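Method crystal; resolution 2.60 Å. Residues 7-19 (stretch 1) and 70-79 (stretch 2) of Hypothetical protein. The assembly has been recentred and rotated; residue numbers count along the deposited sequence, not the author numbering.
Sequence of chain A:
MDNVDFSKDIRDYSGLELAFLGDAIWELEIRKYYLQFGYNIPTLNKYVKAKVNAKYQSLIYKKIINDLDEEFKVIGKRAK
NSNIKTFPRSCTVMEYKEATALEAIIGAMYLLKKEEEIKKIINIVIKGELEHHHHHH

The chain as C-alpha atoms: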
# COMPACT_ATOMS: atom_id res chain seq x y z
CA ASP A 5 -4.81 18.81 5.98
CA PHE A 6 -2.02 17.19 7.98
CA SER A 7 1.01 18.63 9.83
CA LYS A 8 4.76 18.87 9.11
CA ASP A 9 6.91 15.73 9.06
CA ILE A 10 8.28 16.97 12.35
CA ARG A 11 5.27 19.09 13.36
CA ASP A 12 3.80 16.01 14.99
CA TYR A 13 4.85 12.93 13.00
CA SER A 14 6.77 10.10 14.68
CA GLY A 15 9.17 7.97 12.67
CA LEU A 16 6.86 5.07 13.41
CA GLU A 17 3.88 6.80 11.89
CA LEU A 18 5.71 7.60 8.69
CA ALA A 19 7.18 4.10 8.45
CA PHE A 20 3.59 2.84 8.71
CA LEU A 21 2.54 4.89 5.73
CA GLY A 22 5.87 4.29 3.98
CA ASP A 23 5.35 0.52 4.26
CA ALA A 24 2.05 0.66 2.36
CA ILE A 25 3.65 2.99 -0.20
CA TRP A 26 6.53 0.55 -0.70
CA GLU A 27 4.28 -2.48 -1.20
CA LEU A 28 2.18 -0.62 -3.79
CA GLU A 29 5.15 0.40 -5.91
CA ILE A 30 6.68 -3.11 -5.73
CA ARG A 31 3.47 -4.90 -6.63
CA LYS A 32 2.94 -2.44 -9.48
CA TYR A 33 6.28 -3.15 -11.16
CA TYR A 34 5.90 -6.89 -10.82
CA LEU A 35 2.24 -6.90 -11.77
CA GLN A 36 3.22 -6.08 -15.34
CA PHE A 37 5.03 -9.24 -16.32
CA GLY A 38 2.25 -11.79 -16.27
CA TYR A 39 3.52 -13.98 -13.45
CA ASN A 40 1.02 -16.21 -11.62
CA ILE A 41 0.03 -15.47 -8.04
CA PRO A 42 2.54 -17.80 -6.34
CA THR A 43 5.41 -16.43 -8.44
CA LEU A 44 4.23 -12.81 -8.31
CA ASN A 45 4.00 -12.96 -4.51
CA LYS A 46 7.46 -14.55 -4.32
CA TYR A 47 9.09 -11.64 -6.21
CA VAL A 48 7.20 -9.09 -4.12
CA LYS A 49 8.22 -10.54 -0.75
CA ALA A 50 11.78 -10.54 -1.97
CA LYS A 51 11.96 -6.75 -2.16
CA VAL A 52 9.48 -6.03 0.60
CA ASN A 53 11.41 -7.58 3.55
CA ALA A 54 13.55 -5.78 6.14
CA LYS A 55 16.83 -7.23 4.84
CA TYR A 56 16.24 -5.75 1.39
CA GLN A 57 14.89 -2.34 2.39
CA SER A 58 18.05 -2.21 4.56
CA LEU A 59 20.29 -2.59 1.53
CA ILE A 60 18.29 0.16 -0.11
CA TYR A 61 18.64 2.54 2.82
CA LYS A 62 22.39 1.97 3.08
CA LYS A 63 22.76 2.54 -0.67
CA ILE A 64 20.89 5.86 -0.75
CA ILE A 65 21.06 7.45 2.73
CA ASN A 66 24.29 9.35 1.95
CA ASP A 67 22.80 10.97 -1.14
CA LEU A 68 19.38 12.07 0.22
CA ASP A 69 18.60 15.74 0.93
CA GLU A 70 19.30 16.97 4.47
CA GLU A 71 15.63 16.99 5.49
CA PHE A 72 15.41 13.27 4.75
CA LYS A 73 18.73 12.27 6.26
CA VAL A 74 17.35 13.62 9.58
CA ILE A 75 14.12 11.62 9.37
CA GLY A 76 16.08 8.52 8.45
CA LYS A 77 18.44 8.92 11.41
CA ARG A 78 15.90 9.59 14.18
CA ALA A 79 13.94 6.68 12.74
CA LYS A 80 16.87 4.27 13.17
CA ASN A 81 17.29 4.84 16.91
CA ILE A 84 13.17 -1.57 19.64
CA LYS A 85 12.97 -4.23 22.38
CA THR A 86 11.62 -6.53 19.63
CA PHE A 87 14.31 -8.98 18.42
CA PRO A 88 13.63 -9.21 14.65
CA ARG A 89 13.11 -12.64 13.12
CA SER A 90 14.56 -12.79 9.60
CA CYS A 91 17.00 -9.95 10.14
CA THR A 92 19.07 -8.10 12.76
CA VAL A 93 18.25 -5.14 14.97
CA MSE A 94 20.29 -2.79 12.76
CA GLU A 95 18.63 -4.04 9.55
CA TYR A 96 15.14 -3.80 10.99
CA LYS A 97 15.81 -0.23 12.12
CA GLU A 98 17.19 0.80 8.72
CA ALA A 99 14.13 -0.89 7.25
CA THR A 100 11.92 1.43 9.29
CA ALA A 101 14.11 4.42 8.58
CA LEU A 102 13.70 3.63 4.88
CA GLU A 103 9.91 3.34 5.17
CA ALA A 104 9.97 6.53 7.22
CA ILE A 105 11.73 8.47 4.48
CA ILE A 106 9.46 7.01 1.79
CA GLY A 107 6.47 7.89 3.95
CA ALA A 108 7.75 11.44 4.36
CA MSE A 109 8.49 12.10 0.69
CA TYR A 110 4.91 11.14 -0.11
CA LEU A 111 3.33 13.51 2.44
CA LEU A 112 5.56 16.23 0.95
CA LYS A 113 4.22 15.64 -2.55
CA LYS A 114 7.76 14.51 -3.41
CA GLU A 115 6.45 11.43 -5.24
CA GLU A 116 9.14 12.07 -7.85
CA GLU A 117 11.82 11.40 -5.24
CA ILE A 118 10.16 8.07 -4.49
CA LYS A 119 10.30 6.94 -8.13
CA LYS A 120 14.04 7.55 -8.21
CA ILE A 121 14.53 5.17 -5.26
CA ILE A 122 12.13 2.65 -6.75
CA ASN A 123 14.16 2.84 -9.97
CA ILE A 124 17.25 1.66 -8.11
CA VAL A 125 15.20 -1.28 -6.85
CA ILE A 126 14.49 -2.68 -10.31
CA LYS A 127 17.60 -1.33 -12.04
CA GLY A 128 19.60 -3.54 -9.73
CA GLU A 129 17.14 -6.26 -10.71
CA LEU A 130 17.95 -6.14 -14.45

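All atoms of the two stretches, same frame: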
# COMPACT_ATOMS: atom_id res chain seq x y z
N SER A 7 -0.00 17.77 9.22
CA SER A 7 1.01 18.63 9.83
C SER A 7 2.38 18.33 9.21
O SER A 7 2.50 17.44 8.37
CB SER A 7 1.08 18.39 11.34
OG SER A 7 -0.10 18.82 12.00
N LYS A 8 3.40 19.07 9.63
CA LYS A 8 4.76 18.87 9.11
C LYS A 8 5.30 17.51 9.52
O LYS A 8 4.83 16.91 10.49
CB LYS A 8 5.70 19.98 9.61
CG LYS A 8 7.06 20.01 8.92
CD LYS A 8 6.91 20.23 7.41
CE LYS A 8 8.25 20.26 6.69
NZ LYS A 8 8.08 20.46 5.23
N ASP A 9 6.30 17.03 8.78
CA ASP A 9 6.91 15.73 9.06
C ASP A 9 7.51 15.69 10.45
O ASP A 9 7.80 14.62 10.99
CB ASP A 9 8.01 15.43 8.04
CG ASP A 9 7.54 15.59 6.61
OD1 ASP A 9 6.41 15.15 6.31
OD2 ASP A 9 8.30 16.14 5.79
N ILE A 10 7.72 16.87 11.02
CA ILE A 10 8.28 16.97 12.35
C ILE A 10 7.26 17.67 13.24
O ILE A 10 7.35 17.58 14.46
CB ILE A 10 9.61 17.77 12.37
CG1 ILE A 10 9.36 19.23 11.97
CG2 ILE A 10 10.60 17.13 11.40
CD1 ILE A 10 10.57 20.12 12.15
N ARG A 11 6.30 18.35 12.62
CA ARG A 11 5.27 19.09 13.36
C ARG A 11 4.64 18.20 14.42
O ARG A 11 4.38 18.64 15.54
CB ARG A 11 4.18 19.59 12.41
CG ARG A 11 3.18 20.55 13.06
CD ARG A 11 3.80 21.92 13.32
NE ARG A 11 2.85 22.86 13.91
CZ ARG A 11 3.07 24.16 14.06
NH1 ARG A 11 2.14 24.93 14.61
NH2 ARG A 11 4.21 24.70 13.65
N ASP A 12 4.39 16.95 14.05
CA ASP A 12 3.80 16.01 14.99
C ASP A 12 3.71 14.63 14.33
O ASP A 12 2.68 13.96 14.41
CB ASP A 12 2.41 16.51 15.44
CG ASP A 12 2.03 16.07 16.86
OD1 ASP A 12 2.87 16.20 17.77
OD2 ASP A 12 0.88 15.62 17.06
N TYR A 13 4.79 14.23 13.66
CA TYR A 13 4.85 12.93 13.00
C TYR A 13 6.02 12.10 13.53
O TYR A 13 7.18 12.48 13.38
CB TYR A 13 4.99 13.08 11.48
CG TYR A 13 3.68 13.00 10.71
CD1 TYR A 13 3.21 14.10 9.99
CD2 TYR A 13 2.93 11.84 10.69
CE1 TYR A 13 2.02 14.03 9.27
CE2 TYR A 13 1.74 11.76 9.97
CZ TYR A 13 1.29 12.86 9.27
OH TYR A 13 0.12 12.80 8.55
N SER A 14 5.72 10.96 14.15
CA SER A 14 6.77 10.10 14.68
C SER A 14 7.32 9.26 13.54
O SER A 14 6.65 9.02 12.54
CB SER A 14 6.22 9.17 15.75
OG SER A 14 5.54 8.10 15.13
N GLY A 15 8.56 8.79 13.70
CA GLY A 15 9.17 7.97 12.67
C GLY A 15 8.41 6.68 12.46
O GLY A 15 8.52 6.04 11.41
N LEU A 16 7.63 6.30 13.46
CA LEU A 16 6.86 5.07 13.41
C LEU A 16 5.58 5.28 12.63
O LEU A 16 5.03 4.34 12.06
CB LEU A 16 6.51 4.64 14.83
CG LEU A 16 6.66 3.15 15.08
CD1 LEU A 16 8.06 2.71 14.70
CD2 LEU A 16 6.37 2.86 16.54
N GLU A 17 5.09 6.51 12.63
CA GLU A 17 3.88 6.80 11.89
C GLU A 17 4.17 6.88 10.41
O GLU A 17 3.39 6.41 9.58
CB GLU A 17 3.26 8.10 12.37
CG GLU A 17 2.41 7.88 13.59
CD GLU A 17 2.07 9.17 14.27
OE1 GLU A 17 3.03 9.90 14.62
OE2 GLU A 17 0.86 9.44 14.46
N LEU A 18 5.31 7.48 10.07
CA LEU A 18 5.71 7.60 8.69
C LEU A 18 6.02 6.22 8.13
O LEU A 18 5.55 5.86 7.05
CB LEU A 18 6.95 8.50 8.57
CG LEU A 18 6.79 9.94 9.09
CD1 LEU A 18 8.16 10.56 9.24
CD2 LEU A 18 5.92 10.77 8.13
N ALA A 19 6.80 5.45 8.86
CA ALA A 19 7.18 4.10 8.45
C ALA A 19 5.94 3.24 8.17
O ALA A 19 5.99 2.30 7.37
CB ALA A 19 8.03 3.44 9.53
N GLU A 70 19.17 16.82 3.02
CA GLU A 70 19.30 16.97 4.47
C GLU A 70 18.04 16.60 5.24
O GLU A 70 18.07 15.79 6.17
CB GLU A 70 19.70 18.41 4.80
CG GLU A 70 21.19 18.64 4.91
CD GLU A 70 21.78 17.97 6.14
OE1 GLU A 70 23.02 18.00 6.31
OE2 GLU A 70 21.00 17.41 6.94
N GLU A 71 16.92 17.22 4.85
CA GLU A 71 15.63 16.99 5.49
C GLU A 71 15.29 15.51 5.68
O GLU A 71 14.71 15.12 6.70
CB GLU A 71 14.53 17.68 4.67
CG GLU A 71 13.10 17.27 5.01
CD GLU A 71 12.08 18.01 4.16
OE1 GLU A 71 12.25 18.07 2.92
OE2 GLU A 71 11.09 18.52 4.74
N PHE A 72 15.67 14.70 4.71
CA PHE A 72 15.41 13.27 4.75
C PHE A 72 16.42 12.53 5.60
O PHE A 72 16.06 11.61 6.34
CB PHE A 72 15.39 12.71 3.33
CG PHE A 72 14.29 13.27 2.50
CD1 PHE A 72 14.56 13.91 1.30
CD2 PHE A 72 12.98 13.21 2.94
CE1 PHE A 72 13.53 14.49 0.56
CE2 PHE A 72 11.94 13.77 2.22
CZ PHE A 72 12.21 14.42 1.03
N LYS A 73 17.68 12.91 5.49
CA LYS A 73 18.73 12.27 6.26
C LYS A 73 18.37 12.31 7.75
O LYS A 73 18.61 11.34 8.48
CB LYS A 73 20.06 12.99 6.03
CG LYS A 73 20.59 12.93 4.61
CD LYS A 73 22.04 13.42 4.55
CE LYS A 73 22.76 12.92 3.30
NZ LYS A 73 24.23 13.22 3.32
N VAL A 74 17.78 13.42 8.19
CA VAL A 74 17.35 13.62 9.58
C VAL A 74 16.29 12.59 9.95
O VAL A 74 16.43 11.85 10.93
CB VAL A 74 16.77 15.07 9.79
CG1 VAL A 74 16.30 15.26 11.23
CG2 VAL A 74 17.82 16.12 9.45
N ILE A 75 15.22 12.55 9.15
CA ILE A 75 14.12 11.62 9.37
C ILE A 75 14.65 10.20 9.43
O ILE A 75 14.31 9.43 10.34
CB ILE A 75 13.09 11.72 8.24
CG1 ILE A 75 12.49 13.13 8.24
CG2 ILE A 75 12.01 10.67 8.41
CD1 ILE A 75 11.44 13.34 7.19
N GLY A 76 15.50 9.85 8.47
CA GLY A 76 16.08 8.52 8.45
C GLY A 76 16.80 8.20 9.74
O GLY A 76 16.57 7.14 10.34
N LYS A 77 17.65 9.11 10.19
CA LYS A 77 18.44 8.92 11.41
C LYS A 77 17.61 8.74 12.67
O LYS A 77 17.78 7.74 13.37
CB LYS A 77 19.42 10.09 11.60
CG LYS A 77 20.58 9.81 12.56
CD LYS A 77 20.21 9.99 14.04
CE LYS A 77 20.32 11.46 14.48
NZ LYS A 77 21.73 11.93 14.63
N ARG A 78 16.73 9.69 12.97
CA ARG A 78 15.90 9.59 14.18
C ARG A 78 15.07 8.33 14.15
O ARG A 78 14.72 7.78 15.19
CB ARG A 78 14.98 10.81 14.34
CG ARG A 78 13.89 10.95 13.29
CD ARG A 78 12.64 11.68 13.85
NE ARG A 78 12.05 12.61 12.88
CZ ARG A 78 10.74 12.84 12.75
NH1 ARG A 78 9.87 12.21 13.53
NH2 ARG A 78 10.31 13.72 11.86
N ALA A 79 14.75 7.88 12.94
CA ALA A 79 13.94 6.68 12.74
C ALA A 79 14.73 5.41 13.09
O ALA A 79 14.15 4.44 13.57
CB ALA A 79 13.46 6.61 11.29

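What holds the loop of stretch 1 against the helix of stretch 2? The main tie is R78, which covers more surface than any other residue here. Its CA-to-CB bond points toward the loop, and the guanidinium ends among backbone carbonyls. R78 NH2 donates to D9 O at 2.8 Å, and R78 NH1 donates to Y13 O at 2.7 Å with a nearly straight N-H...O angle of 172°. Both acceptors lie at the edge of the guanidinium, near its plane, where its N-H bonds point. One side chain thus bridges two carbonyls four residues apart in a segment that is not helical. I10 also packs here, its CG2 lying 3.5 Å from R78 NH2.

How does the apolar part of the contact form? I75, one helical turn before R78, points toward stretch 1 and is buried. Its CG2 meets L18 CD1 at 3.9 Å, while its CD1 lies 4.1 Å from D9 CB. I75 therefore touches both the loop and the helix that follows it.

Why can the backbones come so close near G15? The CA atoms of G15 and A79 are 4.9 Å apart, and G15 has no side chain to fill that gap. An ideal CB on G15 would sit 3.5 Å from A79 CA, a tight fit. Just before G15, S14 caps the helix: its OG accepts from E17 N at 3.0 Å and, weakly, from L16 N at 3.2 Å.

What happens at the charged end of the contact? K8 NZ and E71 OE2 form a long salt bridge of 3.6 Å, and K8 is poorly ordered. D9 OD2 lies 3.8 Å from E71 OE2, so two like charges sit close together beside that bridge. D9 joins the contact more firmly through its backbone O, one of the two acceptors of R78, and through its CB, which lies against I75.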